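Local coordinates for protein ORF10 (Moritella marina, PDB 6RIW) that forms the ketosynthase-chain length factor didomain of a polyunsaturated fatty acid synthase and probably catalyses the condensation that extends carrier-bound acyl chains, at residues A111-L122 / A215-A226; L205-K214 / E674-T682. All coordinates share one frame; numbering follows the deposited sequence.

Interaction 1. Residues A111-L122 / A215-A226; sequences ALENCGVILGNL and ANMMLAGAVSAA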
loop_
_atom_site.group_PDB
_atom_site.type_symbol
_atom_site.label_atom_id
_atom_site.label_comp_id
_atom_site.label_asym_id
_atom_site.label_seq_id
_atom_site.Cartn_x
_atom_site.Cartn_y
_atom_site.Cartn_z
ATOM N N ALA A 111 4.189 -22.269 18.074
ATOM C CA ALA A 111 2.868 -21.884 17.600
ATOM C C ALA A 111 2.928 -20.849 16.480
ATOM O O ALA A 111 1.950 -20.689 15.739
ATOM C CB ALA A 111 2.048 -21.319 18.754
ATOM N N LEU A 112 4.032 -20.121 16.366
ATOM C CA LEU A 112 4.151 -19.136 15.297
ATOM C C LEU A 112 4.180 -19.774 13.916
ATOM O O LEU A 112 3.937 -19.071 12.931
ATOM C CB LEU A 112 5.389 -18.266 15.532
ATOM C CG LEU A 112 5.352 -17.477 16.845
ATOM C CD1 LEU A 112 6.604 -16.602 17.027
ATOM C CD2 LEU A 112 4.077 -16.665 16.974
ATOM N N GLU A 113 4.402 -21.093 13.821
ATOM C CA GLU A 113 4.305 -21.779 12.538
ATOM C C GLU A 113 2.938 -21.597 11.896
ATOM O O GLU A 113 2.820 -21.603 10.665
ATOM C CB GLU A 113 4.609 -23.262 12.721
ATOM C CG GLU A 113 4.690 -24.041 11.421
ATOM C CD GLU A 113 5.559 -25.291 11.547
ATOM O OE1 GLU A 113 5.605 -25.879 12.660
ATOM O OE2 GLU A 113 6.194 -25.676 10.529
ATOM N N ASN A 114 1.895 -21.425 12.696
ATOM C CA ASN A 114 0.554 -21.225 12.164
ATOM C C ASN A 114 0.024 -19.826 12.446
ATOM O O ASN A 114 -1.182 -19.642 12.637
ATOM C CB ASN A 114 -0.379 -22.296 12.730
ATOM C CG ASN A 114 0.026 -23.673 12.279
ATOM O OD1 ASN A 114 0.401 -24.515 13.089
ATOM N ND2 ASN A 114 0.010 -23.893 10.977
ATOM N N CYS A 115 0.916 -18.835 12.481
ATOM C CA CYS A 115 0.552 -17.438 12.699
ATOM C C CYS A 115 0.851 -16.637 11.435
ATOM O O CYS A 115 1.933 -16.778 10.852
ATOM C CB CYS A 115 1.332 -16.850 13.874
ATOM S SG CYS A 115 0.863 -15.169 14.379
ATOM N N GLY A 116 -0.106 -15.816 11.005
ATOM C CA GLY A 116 0.084 -14.915 9.889
ATOM C C GLY A 116 0.117 -13.469 10.365
ATOM O O GLY A 116 0.023 -13.184 11.559
ATOM N N VAL A 117 0.271 -12.551 9.406
ATOM C CA VAL A 117 0.276 -11.120 9.743
ATOM C C VAL A 117 -0.324 -10.325 8.587
ATOM O O VAL A 117 0.007 -10.562 7.426
ATOM C CB VAL A 117 1.685 -10.603 10.107
ATOM C CG1 VAL A 117 2.731 -10.983 9.042
ATOM C CG2 VAL A 117 1.651 -9.081 10.362
ATOM N N ILE A 118 -1.234 -9.397 8.907
ATOM C CA ILE A 118 -1.778 -8.445 7.937
ATOM C C ILE A 118 -1.469 -7.036 8.432
ATOM O O ILE A 118 -1.821 -6.676 9.561
ATOM C CB ILE A 118 -3.294 -8.644 7.715
ATOM C CG1 ILE A 118 -3.558 -10.051 7.168
ATOM C CG2 ILE A 118 -3.828 -7.600 6.738
ATOM C CD1 ILE A 118 -5.051 -10.416 7.088
ATOM N N LEU A 119 -0.824 -6.227 7.585
ATOM C CA LEU A 119 -0.256 -4.949 8.009
ATOM C C LEU A 119 -0.839 -3.823 7.167
ATOM O O LEU A 119 -0.642 -3.809 5.952
ATOM C CB LEU A 119 1.273 -4.968 7.855
ATOM C CG LEU A 119 2.025 -3.681 8.202
ATOM C CD1 LEU A 119 2.030 -3.503 9.712
ATOM C CD2 LEU A 119 3.461 -3.734 7.629
ATOM N N GLY A 120 -1.528 -2.872 7.798
ATOM C CA GLY A 120 -1.893 -1.652 7.081
ATOM C C GLY A 120 -0.667 -0.769 6.876
ATOM O O GLY A 120 0.176 -0.625 7.767
ATOM N N ASN A 121 -0.560 -0.162 5.684
ATOM C CA ASN A 121 0.669 0.558 5.349
ATOM C C ASN A 121 0.412 1.537 4.203
ATOM O O ASN A 121 -0.399 1.266 3.317
ATOM C CB ASN A 121 1.776 -0.437 4.967
ATOM C CG ASN A 121 3.133 0.215 4.812
ATOM O OD1 ASN A 121 3.393 1.292 5.349
ATOM N ND2 ASN A 121 4.011 -0.436 4.049
ATOM N N LEU A 122 1.102 2.685 4.244
ATOM C CA LEU A 122 1.046 3.682 3.171
ATOM C C LEU A 122 1.971 3.298 2.022
ATOM O O LEU A 122 3.079 2.807 2.239
ATOM C CB LEU A 122 1.482 5.057 3.700
ATOM C CG LEU A 122 0.516 5.753 4.649
ATOM C CD1 LEU A 122 1.193 6.886 5.442
ATOM C CD2 LEU A 122 -0.679 6.277 3.856
ATOM N N ALA A 215 -5.246 -19.813 9.481
ATOM C CA ALA A 215 -4.263 -19.619 10.532
ATOM C C ALA A 215 -4.908 -19.980 11.864
ATOM O O ALA A 215 -6.137 -20.035 11.977
ATOM C CB ALA A 215 -3.760 -18.163 10.568
ATOM N N ASN A 216 -4.060 -20.228 12.868
ATOM C CA ASN A 216 -4.502 -20.434 14.246
ATOM C C ASN A 216 -4.161 -19.262 15.151
ATOM O O ASN A 216 -4.647 -19.206 16.284
ATOM C CB ASN A 216 -3.896 -21.723 14.816
ATOM C CG ASN A 216 -4.355 -22.955 14.058
ATOM O OD1 ASN A 216 -5.473 -22.999 13.533
ATOM N ND2 ASN A 216 -3.482 -23.950 13.970
ATOM N N MET A 217 -3.359 -18.320 14.663
ATOM C CA MET A 217 -3.078 -17.065 15.328
ATOM C C MET A 217 -2.835 -16.050 14.223
ATOM O O MET A 217 -2.363 -16.410 13.137
ATOM C CB MET A 217 -1.854 -17.192 16.255
ATOM C CG MET A 217 -1.570 -15.990 17.148
ATOM S SD MET A 217 -0.172 -16.303 18.276
ATOM C CE MET A 217 0.285 -17.986 17.834
ATOM N N MET A 218 -3.197 -14.792 14.479
ATOM C CA MET A 218 -2.904 -13.732 13.519
ATOM C C MET A 218 -2.366 -12.498 14.230
ATOM O O MET A 218 -2.880 -12.100 15.281
ATOM C CB MET A 218 -4.149 -13.328 12.701
ATOM C CG MET A 218 -4.590 -14.342 11.651
ATOM S SD MET A 218 -3.390 -14.612 10.334
ATOM C CE MET A 218 -3.410 -12.994 9.503
ATOM N N LEU A 219 -1.347 -11.878 13.633
ATOM C CA LEU A 219 -0.966 -10.504 13.951
ATOM C C LEU A 219 -1.723 -9.559 13.023
ATOM O O LEU A 219 -1.813 -9.800 11.811
ATOM C CB LEU A 219 0.540 -10.301 13.775
ATOM C CG LEU A 219 1.496 -10.897 14.809
ATOM C CD1 LEU A 219 2.926 -10.677 14.361
ATOM C CD2 LEU A 219 1.287 -10.258 16.152
ATOM N N ALA A 220 -2.298 -8.511 13.588
ATOM C CA ALA A 220 -2.959 -7.504 12.776
ATOM C C ALA A 220 -2.574 -6.132 13.304
ATOM O O ALA A 220 -2.651 -5.870 14.507
ATOM C CB ALA A 220 -4.487 -7.664 12.774
ATOM N N GLY A 221 -2.191 -5.249 12.405
ATOM C CA GLY A 221 -1.707 -3.963 12.841
ATOM C C GLY A 221 -1.500 -3.060 11.654
ATOM O O GLY A 221 -1.980 -3.346 10.555
ATOM N N ALA A 222 -0.780 -1.963 11.890
ATOM C CA ALA A 222 -0.536 -0.980 10.841
ATOM C C ALA A 222 0.642 -0.103 11.227
ATOM O O ALA A 222 1.023 -0.017 12.395
ATOM C CB ALA A 222 -1.771 -0.112 10.577
ATOM N N VAL A 223 1.189 0.574 10.224
ATOM C CA VAL A 223 2.321 1.475 10.390
ATOM C C VAL A 223 2.088 2.644 9.449
ATOM O O VAL A 223 1.535 2.477 8.350
ATOM C CB VAL A 223 3.671 0.763 10.127
ATOM C CG1 VAL A 223 3.726 0.221 8.695
ATOM C CG2 VAL A 223 4.852 1.712 10.371
ATOM N N SER A 224 2.410 3.840 9.935
ATOM C CA SER A 224 2.359 5.084 9.179
ATOM C C SER A 224 3.722 5.732 9.398
ATOM O O SER A 224 3.980 6.292 10.472
ATOM C CB SER A 224 1.206 5.972 9.673
ATOM O OG SER A 224 1.357 7.320 9.260
ATOM N N ALA A 225 4.608 5.634 8.401
ATOM C CA ALA A 225 5.962 6.195 8.504
ATOM C C ALA A 225 6.420 6.753 7.162
ATOM O O ALA A 225 7.582 6.595 6.755
ATOM C CB ALA A 225 6.959 5.145 8.994
ATOM N N ALA A 226 5.505 7.384 6.444
ATOM C CA ALA A 226 5.870 8.061 5.208
ATOM C C ALA A 226 6.732 9.290 5.494
ATOM O O ALA A 226 6.721 9.851 6.594
ATOM C CB ALA A 226 4.603 8.489 4.461
HETATM O O HOH W 1 -0.923 -23.824 15.875
HETATM O O HOH W 2 4.089 4.087 6.032
#
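Met217 leaves its strand with CG opposite the backbone N (chi1 -172°), runs straight to SD, and then folds its methyl back through an eclipsed last torsion (chi3 0°), which sets CE 3.9 Å from Ala111 CB and 4.1 Å from Leu112 CD2. It thereby lies along the start of the neighbouring strand and reaches the 3-10 turn preceding it. The strands, 115-120 and 217-224, are a parallel pair within the thiolase fold of the ketosynthase domain, a worked example of how two faces of one pair serve different helical layers. Met217 CG also lies alongside Cys115 SG, and Val117 CG2 meets Leu219 CB; on this face Leu219 touches helix 88-104 as well. If an alanine stood at Met217, the lost arm would probably leave a gap beside Ala111 and Leu112, and the turn without its apolar cover. Met218 faces the other layer, helix 198-211. Its chain curls so that Met218 SD rests 3.5 Å from Gly116 CA, a spot where no side chain interferes, and CE continues to Ile118 CG1.

Backbone N-H groups from both strands alternate across the seam; the bond from Leu219 N to Gly116 O is short (2.8 Å) and almost straight (174°). At the start, Asn114 O serves two donors, Asn216 N in the carbonyl plane at 2.9 Å and Met217 N, tilted from it, at 3.3 Å. At the far end Asn121, whose ND2 binds Ala172 O, uses OD1 to accept from a water at 3.0 Å, and that water accepts from Ala225 N at 2.9 Å.

Interaction 2. Residues L205-K214 / E674-T682; sequences LACDYLHTGK and ELAENLFQT
Asn678 is the bump of this contact: its amide pushes from helix 674-682 into a hollow formed by Asp208, Tyr209, Thr212 and Lys214. The helices cross at 76° with axes 9.9 Å apart, and the pocket lies at the C-terminal end of helix 205-211, where a Schellman turn at Gly213 brings Lys214 toward the partner helix. The amide lies over one face of the Tyr209 ring, displaced to the rim, with the planes 35° apart. Lys214 CD rests on that same face, and a final chain bend delivers NZ to Asn678 OD1 at 2.7 Å. Thr212 OG1 also donates to Asn678 OD1 at 2.7 Å, each donor in the carbonyl plane on a lone pair. Asn678 ND2 reaches back to Asp208 O in a weak but straight 3.3 Å bond.

Smaller knobs flank this plug. Thr212 CG2 nestles against Thr682 CG2 at 3.6 Å, while Leu205 CD2 rests over the groove between Leu675 CD1 and Leu679 CD2. The Tyr209 hydroxyl abuts Leu675 CB, and a water joins it to Glu674 OE1, which also forms a salt bridge with Arg671.

Lys214 NZ also salt-bridges Glu677 OE1 at 2.7 Å, and Glu677 OE2 pairs with Arg466. Bonded at both oxygen and nitrogen, the Asn678 amide has its rotation fixed, and the buried carboxylate of Glu677 is probably stabilised by its two cationic partners, Lys214 and Arg466.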
loop_
_atom_site.group_PDB
_atom_site.type_symbol
_atom_site.label_atom_id
_atom_site.label_comp_id
_atom_site.label_asym_id
_atom_site.label_seq_id
_atom_site.Cartn_x
_atom_site.Cartn_y
_atom_site.Cartn_z
ATOM N N LEU A 205 -9.851 -8.503 8.431
ATOM C CA LEU A 205 -9.412 -9.583 7.550
ATOM C C LEU A 205 -8.606 -10.631 8.302
ATOM O O LEU A 205 -8.625 -11.814 7.933
ATOM C CB LEU A 205 -8.589 -9.007 6.383
ATOM C CG LEU A 205 -9.378 -8.114 5.434
ATOM C CD1 LEU A 205 -8.442 -7.635 4.322
ATOM C CD2 LEU A 205 -10.579 -8.835 4.831
ATOM N N ALA A 206 -7.893 -10.237 9.356
ATOM C CA ALA A 206 -7.170 -11.237 10.134
ATOM C C ALA A 206 -8.142 -12.143 10.886
ATOM O O ALA A 206 -7.922 -13.361 10.971
ATOM C CB ALA A 206 -6.189 -10.565 11.104
ATOM N N CYS A 207 -9.235 -11.570 11.415
ATOM C CA CYS A 207 -10.312 -12.393 11.968
ATOM C C CYS A 207 -10.862 -13.364 10.929
ATOM O O CYS A 207 -11.106 -14.540 11.242
ATOM C CB CYS A 207 -11.458 -11.524 12.507
ATOM S SG CYS A 207 -11.027 -10.456 13.892
ATOM N N ASP A 208 -11.072 -12.891 9.691
ATOM C CA ASP A 208 -11.537 -13.772 8.610
ATOM C C ASP A 208 -10.601 -14.953 8.406
ATOM O O ASP A 208 -11.053 -16.076 8.157
ATOM C CB ASP A 208 -11.640 -13.014 7.282
ATOM C CG ASP A 208 -12.751 -11.983 7.257
ATOM O OD1 ASP A 208 -13.628 -11.981 8.152
ATOM O OD2 ASP A 208 -12.744 -11.163 6.303
ATOM N N TYR A 209 -9.284 -14.711 8.442
ATOM C CA TYR A 209 -8.352 -15.810 8.235
ATOM C C TYR A 209 -8.421 -16.804 9.393
ATOM O O TYR A 209 -8.226 -18.011 9.184
ATOM C CB TYR A 209 -6.921 -15.287 8.042
ATOM C CG TYR A 209 -6.648 -14.835 6.595
ATOM C CD1 TYR A 209 -7.586 -14.081 5.911
ATOM C CD2 TYR A 209 -5.466 -15.199 5.914
ATOM C CE1 TYR A 209 -7.381 -13.665 4.580
ATOM C CE2 TYR A 209 -5.245 -14.787 4.577
ATOM C CZ TYR A 209 -6.213 -14.007 3.930
ATOM O OH TYR A 209 -6.054 -13.573 2.620
ATOM N N LEU A 210 -8.698 -16.319 10.611
ATOM C CA LEU A 210 -8.943 -17.227 11.727
ATOM C C LEU A 210 -10.225 -18.028 11.513
ATOM O O LEU A 210 -10.269 -19.219 11.826
ATOM C CB LEU A 210 -8.986 -16.457 13.063
ATOM C CG LEU A 210 -7.653 -15.857 13.541
ATOM C CD1 LEU A 210 -7.797 -14.933 14.746
ATOM C CD2 LEU A 210 -6.566 -16.938 13.836
ATOM N N HIS A 211 -11.270 -17.406 10.964
ATOM C CA HIS A 211 -12.546 -18.104 10.808
ATOM C C HIS A 211 -12.492 -19.189 9.744
ATOM O O HIS A 211 -13.219 -20.185 9.844
ATOM C CB HIS A 211 -13.652 -17.111 10.481
ATOM C CG HIS A 211 -14.040 -16.261 11.647
ATOM N ND1 HIS A 211 -14.408 -14.940 11.520
ATOM C CD2 HIS A 211 -14.114 -16.549 12.969
ATOM C CE1 HIS A 211 -14.704 -14.453 12.714
ATOM N NE2 HIS A 211 -14.523 -15.405 13.611
ATOM N N THR A 212 -11.655 -19.032 8.716
ATOM C CA THR A 212 -11.552 -20.086 7.715
ATOM C C THR A 212 -10.488 -21.107 8.065
ATOM O O THR A 212 -10.288 -22.057 7.305
ATOM C CB THR A 212 -11.267 -19.493 6.327
ATOM O OG1 THR A 212 -10.022 -18.780 6.343
ATOM C CG2 THR A 212 -12.392 -18.522 5.895
ATOM N N GLY A 213 -9.793 -20.931 9.183
ATOM C CA GLY A 213 -8.734 -21.860 9.510
ATOM C C GLY A 213 -7.477 -21.717 8.678
ATOM O O GLY A 213 -6.627 -22.614 8.700
ATOM N N LYS A 214 -7.326 -20.618 7.936
ATOM C CA LYS A 214 -6.066 -20.363 7.246
ATOM C C LYS A 214 -4.926 -20.135 8.226
ATOM O O LYS A 214 -3.758 -20.289 7.846
ATOM C CB LYS A 214 -6.223 -19.170 6.295
ATOM C CG LYS A 214 -7.018 -19.527 5.023
ATOM C CD LYS A 214 -6.745 -18.572 3.836
ATOM C CE LYS A 214 -7.465 -19.044 2.551
ATOM N NZ LYS A 214 -8.986 -19.231 2.666
ATOM N N GLU A 674 -5.819 -15.588 -2.913
ATOM C CA GLU A 674 -6.094 -16.185 -1.605
ATOM C C GLU A 674 -7.099 -15.358 -0.817
ATOM O O GLU A 674 -8.033 -15.905 -0.212
ATOM C CB GLU A 674 -4.793 -16.316 -0.816
ATOM C CG GLU A 674 -4.949 -16.781 0.642
ATOM C CD GLU A 674 -3.583 -16.971 1.337
ATOM O OE1 GLU A 674 -2.754 -16.016 1.384
ATOM O OE2 GLU A 674 -3.335 -18.090 1.818
ATOM N N LEU A 675 -6.936 -14.041 -0.823
ATOM C CA LEU A 675 -7.894 -13.167 -0.137
ATOM C C LEU A 675 -9.286 -13.246 -0.766
ATOM O O LEU A 675 -10.300 -13.314 -0.048
ATOM C CB LEU A 675 -7.374 -11.723 -0.157
ATOM C CG LEU A 675 -8.255 -10.633 0.473
ATOM C CD1 LEU A 675 -8.656 -11.039 1.892
ATOM C CD2 LEU A 675 -7.473 -9.298 0.478
ATOM N N ALA A 676 -9.365 -13.229 -2.100
ATOM C CA ALA A 676 -10.675 -13.316 -2.749
ATOM C C ALA A 676 -11.404 -14.600 -2.336
ATOM O O ALA A 676 -12.598 -14.572 -1.999
ATOM C CB ALA A 676 -10.518 -13.239 -4.265
ATOM N N GLU A 677 -10.694 -15.731 -2.337
ATOM C CA GLU A 677 -11.288 -16.972 -1.820
ATOM C C GLU A 677 -11.836 -16.760 -0.409
ATOM O O GLU A 677 -12.970 -17.140 -0.088
ATOM C CB GLU A 677 -10.246 -18.095 -1.824
ATOM C CG GLU A 677 -10.780 -19.413 -1.281
ATOM C CD GLU A 677 -9.699 -20.421 -0.912
ATOM O OE1 GLU A 677 -9.145 -20.326 0.214
ATOM O OE2 GLU A 677 -9.428 -21.331 -1.736
ATOM N N ASN A 678 -11.048 -16.116 0.442
ATOM C CA ASN A 678 -11.478 -15.949 1.819
ATOM C C ASN A 678 -12.686 -15.024 1.907
ATOM O O ASN A 678 -13.575 -15.234 2.746
ATOM C CB ASN A 678 -10.326 -15.417 2.656
ATOM C CG ASN A 678 -10.295 -16.026 4.006
ATOM O OD1 ASN A 678 -9.772 -17.133 4.193
ATOM N ND2 ASN A 678 -10.865 -15.321 4.973
ATOM N N LEU A 679 -12.745 -14.002 1.041
ATOM C CA LEU A 679 -13.888 -13.091 1.067
ATOM C C LEU A 679 -15.189 -13.822 0.733
ATOM O O LEU A 679 -16.243 -13.548 1.323
ATOM C CB LEU A 679 -13.655 -11.924 0.102
ATOM C CG LEU A 679 -12.635 -10.867 0.563
ATOM C CD1 LEU A 679 -12.472 -9.797 -0.516
ATOM C CD2 LEU A 679 -13.033 -10.206 1.884
ATOM N N PHE A 680 -15.141 -14.755 -0.213
ATOM C CA PHE A 680 -16.343 -15.512 -0.536
ATOM C C PHE A 680 -16.734 -16.441 0.607
ATOM O O PHE A 680 -17.926 -16.695 0.818
ATOM C CB PHE A 680 -16.141 -16.291 -1.831
ATOM C CG PHE A 680 -16.086 -15.423 -3.065
ATOM C CD1 PHE A 680 -17.086 -14.514 -3.339
ATOM C CD2 PHE A 680 -15.030 -15.548 -3.962
ATOM C CE1 PHE A 680 -17.046 -13.724 -4.492
ATOM C CE2 PHE A 680 -14.969 -14.764 -5.112
ATOM C CZ PHE A 680 -15.982 -13.848 -5.379
ATOM N N GLN A 681 -15.759 -16.936 1.376
ATOM C CA GLN A 681 -16.090 -17.808 2.498
ATOM C C GLN A 681 -16.730 -17.054 3.656
ATOM O O GLN A 681 -17.490 -17.647 4.430
ATOM C CB GLN A 681 -14.838 -18.516 3.012
ATOM C CG GLN A 681 -14.275 -19.569 2.076
ATOM C CD GLN A 681 -13.076 -20.246 2.684
ATOM O OE1 GLN A 681 -11.956 -19.786 2.517
ATOM N NE2 GLN A 681 -13.306 -21.316 3.431
ATOM N N THR A 682 -16.396 -15.775 3.839
ATOM C CA THR A 682 -16.733 -15.086 5.079
ATOM C C THR A 682 -17.724 -13.946 4.904
ATOM O O THR A 682 -18.092 -13.315 5.901
ATOM C CB THR A 682 -15.470 -14.541 5.767
ATOM O OG1 THR A 682 -14.821 -13.587 4.914
ATOM C CG2 THR A 682 -14.499 -15.659 6.073
HETATM O O HOH W 3 -11.907 -12.577 4.216
HETATM O O HOH W 4 -15.055 -10.830 5.172
HETATM O O HOH W 5 -3.710 -13.582 1.260
HETATM O O HOH W 6 -11.450 -22.877 4.926
#

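Overall arrangement
Interaction 1 lies inside the ketosynthase domain, whereas interaction 2 ties that domain to the second ketosynthase-like unit; their centres are 14 Å apart. Helix 198-211 connects them: it packs on strand 217-224, which follows it in the chain, and its C-terminal end meets helix 668-682. Direct packing, such as Met218 CG on Ala206 O at 3.5 Å, makes the two contacts continuous. Along the sequence the segments alternate as 111-122, 205-214, 215-226 and 674-682. Strand 189-193, beside 115-120, pairs antiparallel with strand 659-663, so both strand pairing and helix packing join the two units, consistent with one chain reproducing the paired arrangement of dimeric ketosynthases.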